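Local coordinates for sporulation-control protein spo0M (Bacillus subtilis, PDB 5CL2) that controls the expression of spo0A and is required for cells to pass the morphological stage 0 of sporulation, at residues A9-P23 with K120-P132. Numbering follows the deposited sequence.
Sequences AAKVDTILEKDAYFP and KSDHDRIFVEAHP. With NA (sodium ion), chain C.
Along one side of the beta-sandwich of this arrestin-like domain, strand 11-16 of one sheet runs alongside strand 120-128 of the other, and a sodium ion joins Thr-14 to Asp-122 and Asp-124 where no backbone ladder forms. Two strands of different sheets can be tied by a cation, here with main-chain atoms on one side and carboxylates on the other; the axes of strands 11-16 and 120-128 come within 6.4 Å, inclined by 23°. The ion takes the carbonyl Thr-14 O, Asp-122 OD2 and both oxygens of Asp-124 as a bidentate pair. With CG anti to its backbone N (chi1 -167°), Asp-122 extends toward strand 11-16, where OD2 does double duty: besides the metal it accepts Thr-14 N at 2.8 Å through its anti lone pair, in an almost straight bond. Sodium probably offsets the mutual repulsion of these carboxylates, with Asp-13 OD1 also close by. Thr-14 OG1 turns instead to Thr-110.

Toward the start of the strands, Val-12 CG1 packs on Lys-120 CB, and the lysine chain, bent at chi2 and chi4, lays its CE 3.1 Å from Ala-10 O while NZ bonds Ile-118 O. Replacing Lys-120 by an alanine is likely to uncover Ala-10 O and leave Ile-118 O without its ammonium partner.

Beyond the ion, Leu-16 CD1 meets Ile-126 CG2 at 3.5 Å, the side chains crossing at about a right angle. The chain then switches sheets: strand 20-21 pairs in parallel with 120-128, through Phe-127 N to Asp-19 O, Tyr-21 N to Phe-127 O and Glu-129 N to Tyr-21 O. Next to this ladder, Asp-19 OD2 lies in the plane of the Phe-127 ring, at its edge, 3.5 Å from CD2.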
# COMPACT_ATOMS: atom_id res chain seq x y z
N ALA A 9 27.42 -7.29 -30.19
CA ALA A 9 27.00 -6.23 -29.24
C ALA A 9 27.06 -6.57 -27.74
O ALA A 9 27.19 -7.73 -27.35
CB ALA A 9 25.60 -5.77 -29.59
N ALA A 10 26.94 -5.54 -26.90
CA ALA A 10 27.01 -5.73 -25.44
C ALA A 10 25.87 -6.63 -24.96
O ALA A 10 24.75 -6.55 -25.46
CB ALA A 10 26.98 -4.39 -24.71
N LYS A 11 26.19 -7.51 -24.02
CA LYS A 11 25.28 -8.57 -23.62
C LYS A 11 25.03 -8.60 -22.09
O LYS A 11 25.94 -8.37 -21.30
CB LYS A 11 25.85 -9.91 -24.10
CG LYS A 11 25.75 -11.05 -23.09
CD LYS A 11 26.73 -12.20 -23.37
CE LYS A 11 26.56 -13.26 -22.28
NZ LYS A 11 26.84 -12.72 -20.89
N VAL A 12 23.80 -8.87 -21.69
CA VAL A 12 23.52 -8.99 -20.27
C VAL A 12 22.80 -10.31 -19.99
O VAL A 12 21.97 -10.74 -20.77
CB VAL A 12 22.69 -7.78 -19.75
CG1 VAL A 12 21.35 -7.68 -20.43
CG2 VAL A 12 22.58 -7.86 -18.25
N ASP A 13 23.19 -10.99 -18.92
CA ASP A 13 22.61 -12.26 -18.54
C ASP A 13 22.45 -12.31 -17.02
O ASP A 13 23.44 -12.30 -16.31
CB ASP A 13 23.52 -13.40 -19.04
CG ASP A 13 22.91 -14.78 -18.87
OD1 ASP A 13 21.67 -14.88 -18.73
OD2 ASP A 13 23.67 -15.76 -18.91
N THR A 14 21.22 -12.42 -16.51
CA THR A 14 21.01 -12.47 -15.06
C THR A 14 20.77 -13.91 -14.65
O THR A 14 20.03 -14.63 -15.31
CB THR A 14 19.81 -11.60 -14.61
OG1 THR A 14 20.09 -10.22 -14.86
CG2 THR A 14 19.54 -11.78 -13.13
N ILE A 15 21.40 -14.34 -13.57
CA ILE A 15 21.25 -15.72 -13.11
C ILE A 15 20.93 -15.71 -11.62
O ILE A 15 21.72 -15.22 -10.81
CB ILE A 15 22.55 -16.56 -13.40
CG1 ILE A 15 22.95 -16.45 -14.87
CG2 ILE A 15 22.39 -18.02 -12.99
CD1 ILE A 15 24.36 -16.98 -15.18
N LEU A 16 19.73 -16.17 -11.28
CA LEU A 16 19.31 -16.32 -9.90
C LEU A 16 19.82 -17.63 -9.34
O LEU A 16 20.05 -18.56 -10.10
CB LEU A 16 17.78 -16.27 -9.81
CG LEU A 16 17.16 -15.16 -10.67
CD1 LEU A 16 15.66 -15.40 -10.79
CD2 LEU A 16 17.47 -13.77 -10.12
N GLU A 17 19.97 -17.74 -8.02
CA GLU A 17 20.45 -19.00 -7.49
C GLU A 17 19.33 -20.04 -7.46
O GLU A 17 19.60 -21.23 -7.66
CB GLU A 17 21.01 -18.83 -6.07
CG GLU A 17 22.27 -18.01 -5.96
CD GLU A 17 22.68 -17.81 -4.50
OE1 GLU A 17 22.02 -18.40 -3.61
OE2 GLU A 17 23.70 -17.11 -4.25
N LYS A 18 18.08 -19.59 -7.28
CA LYS A 18 16.91 -20.46 -7.37
C LYS A 18 15.89 -19.90 -8.35
O LYS A 18 15.89 -18.71 -8.66
CB LYS A 18 16.22 -20.61 -6.01
CG LYS A 18 17.13 -20.73 -4.80
CD LYS A 18 16.36 -21.29 -3.63
CE LYS A 18 15.98 -20.17 -2.65
NZ LYS A 18 15.79 -20.60 -1.24
N ASP A 19 15.03 -20.77 -8.88
CA ASP A 19 13.88 -20.35 -9.68
C ASP A 19 12.59 -20.20 -8.82
O ASP A 19 11.58 -19.67 -9.29
CB ASP A 19 13.71 -21.29 -10.89
CG ASP A 19 13.11 -22.63 -10.54
OD1 ASP A 19 13.36 -23.14 -9.43
OD2 ASP A 19 12.41 -23.19 -11.41
N ALA A 20 12.61 -20.70 -7.58
CA ALA A 20 11.39 -20.70 -6.75
C ALA A 20 11.60 -20.09 -5.36
O ALA A 20 12.53 -20.42 -4.64
CB ALA A 20 10.86 -22.13 -6.59
N TYR A 21 10.67 -19.21 -4.99
CA TYR A 21 10.72 -18.51 -3.72
C TYR A 21 9.31 -18.35 -3.14
O TYR A 21 8.32 -18.41 -3.88
CB TYR A 21 11.35 -17.13 -3.89
CG TYR A 21 12.79 -17.13 -4.35
CD1 TYR A 21 13.11 -17.13 -5.70
CD2 TYR A 21 13.83 -17.09 -3.43
CE1 TYR A 21 14.45 -17.11 -6.13
CE2 TYR A 21 15.17 -17.07 -3.84
CZ TYR A 21 15.46 -17.08 -5.19
OH TYR A 21 16.79 -17.06 -5.58
N PHE A 22 9.19 -18.12 -1.85
CA PHE A 22 7.90 -17.64 -1.38
C PHE A 22 8.11 -16.27 -0.75
O PHE A 22 9.26 -15.89 -0.48
CB PHE A 22 7.22 -18.66 -0.44
CG PHE A 22 8.03 -19.06 0.75
CD1 PHE A 22 8.02 -18.28 1.90
CD2 PHE A 22 8.76 -20.24 0.74
CE1 PHE A 22 8.76 -18.66 3.02
CE2 PHE A 22 9.50 -20.62 1.84
CZ PHE A 22 9.50 -19.83 2.99
N PRO A 23 7.02 -15.47 -0.62
CA PRO A 23 7.15 -14.10 -0.10
C PRO A 23 7.92 -14.00 1.21
O PRO A 23 7.74 -14.82 2.12
CB PRO A 23 5.69 -13.68 0.09
CG PRO A 23 4.97 -14.40 -0.98
CD PRO A 23 5.66 -15.74 -1.09
N LYS A 120 19.81 -2.77 -23.05
CA LYS A 120 19.74 -4.23 -23.08
C LYS A 120 18.89 -4.76 -21.96
O LYS A 120 18.78 -4.14 -20.91
CB LYS A 120 21.14 -4.85 -22.99
CG LYS A 120 22.01 -4.58 -24.21
CD LYS A 120 21.45 -5.32 -25.42
CE LYS A 120 22.29 -5.09 -26.67
NZ LYS A 120 22.20 -3.67 -27.11
N SER A 121 18.32 -5.94 -22.15
CA SER A 121 17.44 -6.43 -21.12
C SER A 121 17.59 -7.92 -20.91
O SER A 121 18.13 -8.61 -21.75
CB SER A 121 15.98 -6.07 -21.49
OG SER A 121 15.65 -6.58 -22.77
N ASP A 122 17.11 -8.39 -19.77
CA ASP A 122 16.95 -9.83 -19.56
C ASP A 122 15.64 -10.11 -18.82
O ASP A 122 15.14 -9.25 -18.13
CB ASP A 122 18.13 -10.40 -18.79
CG ASP A 122 18.16 -11.91 -18.84
OD1 ASP A 122 17.44 -12.49 -19.69
OD2 ASP A 122 18.92 -12.53 -18.06
N HIS A 123 15.13 -11.33 -18.95
CA HIS A 123 13.87 -11.76 -18.33
C HIS A 123 14.03 -13.14 -17.69
O HIS A 123 14.36 -14.12 -18.37
CB HIS A 123 12.77 -11.78 -19.41
CG HIS A 123 11.45 -12.34 -18.95
ND1 HIS A 123 10.39 -11.54 -18.59
CD2 HIS A 123 11.03 -13.62 -18.83
CE1 HIS A 123 9.36 -12.31 -18.26
NE2 HIS A 123 9.72 -13.57 -18.39
N ASP A 124 13.79 -13.22 -16.38
CA ASP A 124 13.86 -14.50 -15.68
C ASP A 124 12.56 -14.71 -14.91
O ASP A 124 12.27 -14.04 -13.92
CB ASP A 124 15.04 -14.52 -14.70
CG ASP A 124 16.41 -14.48 -15.40
OD1 ASP A 124 16.88 -13.35 -15.67
OD2 ASP A 124 16.98 -15.56 -15.70
N ARG A 125 11.76 -15.65 -15.33
CA ARG A 125 10.59 -16.00 -14.57
C ARG A 125 10.96 -16.58 -13.22
O ARG A 125 11.94 -17.30 -13.10
CB ARG A 125 9.75 -16.96 -15.38
CG ARG A 125 9.44 -16.41 -16.75
CD ARG A 125 9.44 -17.62 -17.63
NE ARG A 125 8.54 -18.58 -17.00
CZ ARG A 125 7.89 -19.54 -17.64
NH1 ARG A 125 8.10 -19.72 -18.93
NH2 ARG A 125 7.08 -20.38 -16.98
N ILE A 126 10.16 -16.27 -12.20
CA ILE A 126 10.26 -17.01 -10.96
C ILE A 126 8.92 -17.60 -10.54
O ILE A 126 7.84 -17.07 -10.84
CB ILE A 126 10.82 -16.15 -9.82
CG1 ILE A 126 9.92 -14.96 -9.53
CG2 ILE A 126 12.18 -15.63 -10.19
CD1 ILE A 126 10.22 -14.32 -8.17
N PHE A 127 8.98 -18.77 -9.91
CA PHE A 127 7.77 -19.36 -9.39
C PHE A 127 7.68 -18.89 -7.95
O PHE A 127 8.64 -19.03 -7.19
CB PHE A 127 7.79 -20.88 -9.52
CG PHE A 127 7.92 -21.37 -10.95
CD1 PHE A 127 6.82 -21.41 -11.79
CD2 PHE A 127 9.15 -21.79 -11.45
CE1 PHE A 127 6.93 -21.84 -13.09
CE2 PHE A 127 9.27 -22.23 -12.76
CZ PHE A 127 8.16 -22.26 -13.58
N VAL A 128 6.54 -18.30 -7.60
CA VAL A 128 6.32 -17.82 -6.24
C VAL A 128 5.34 -18.73 -5.52
O VAL A 128 4.16 -18.78 -5.86
CB VAL A 128 5.77 -16.40 -6.22
CG1 VAL A 128 5.48 -15.98 -4.79
CG2 VAL A 128 6.75 -15.45 -6.90
N GLU A 129 5.84 -19.46 -4.53
CA GLU A 129 5.02 -20.44 -3.83
C GLU A 129 4.13 -19.84 -2.77
O GLU A 129 4.43 -18.78 -2.23
CB GLU A 129 5.90 -21.50 -3.19
CG GLU A 129 6.65 -22.36 -4.18
CD GLU A 129 7.48 -23.40 -3.48
OE1 GLU A 129 8.36 -23.01 -2.68
OE2 GLU A 129 7.24 -24.60 -3.72
N ALA A 130 3.03 -20.53 -2.47
CA ALA A 130 2.20 -20.12 -1.35
C ALA A 130 2.98 -20.19 -0.06
O ALA A 130 3.59 -21.21 0.27
CB ALA A 130 0.94 -20.98 -1.26
N HIS A 131 2.96 -19.10 0.68
CA HIS A 131 3.51 -19.05 2.01
C HIS A 131 2.72 -20.05 2.85
O HIS A 131 1.51 -20.20 2.67
CB HIS A 131 3.41 -17.62 2.54
CG HIS A 131 3.90 -17.42 3.93
ND1 HIS A 131 3.18 -17.84 5.04
CD2 HIS A 131 4.99 -16.79 4.42
CE1 HIS A 131 3.83 -17.50 6.14
NE2 HIS A 131 4.93 -16.86 5.79
N PRO A 132 3.40 -20.75 3.77
CA PRO A 132 2.80 -21.80 4.60
C PRO A 132 1.46 -21.44 5.27
O PRO A 132 0.59 -22.30 5.30
CB PRO A 132 3.87 -22.05 5.66
CG PRO A 132 5.16 -21.80 4.92
CD PRO A 132 4.86 -20.67 3.95
NA NA C . 18.36 -14.66 -17.25
O HOH W 1 17.13 -15.07 -18.76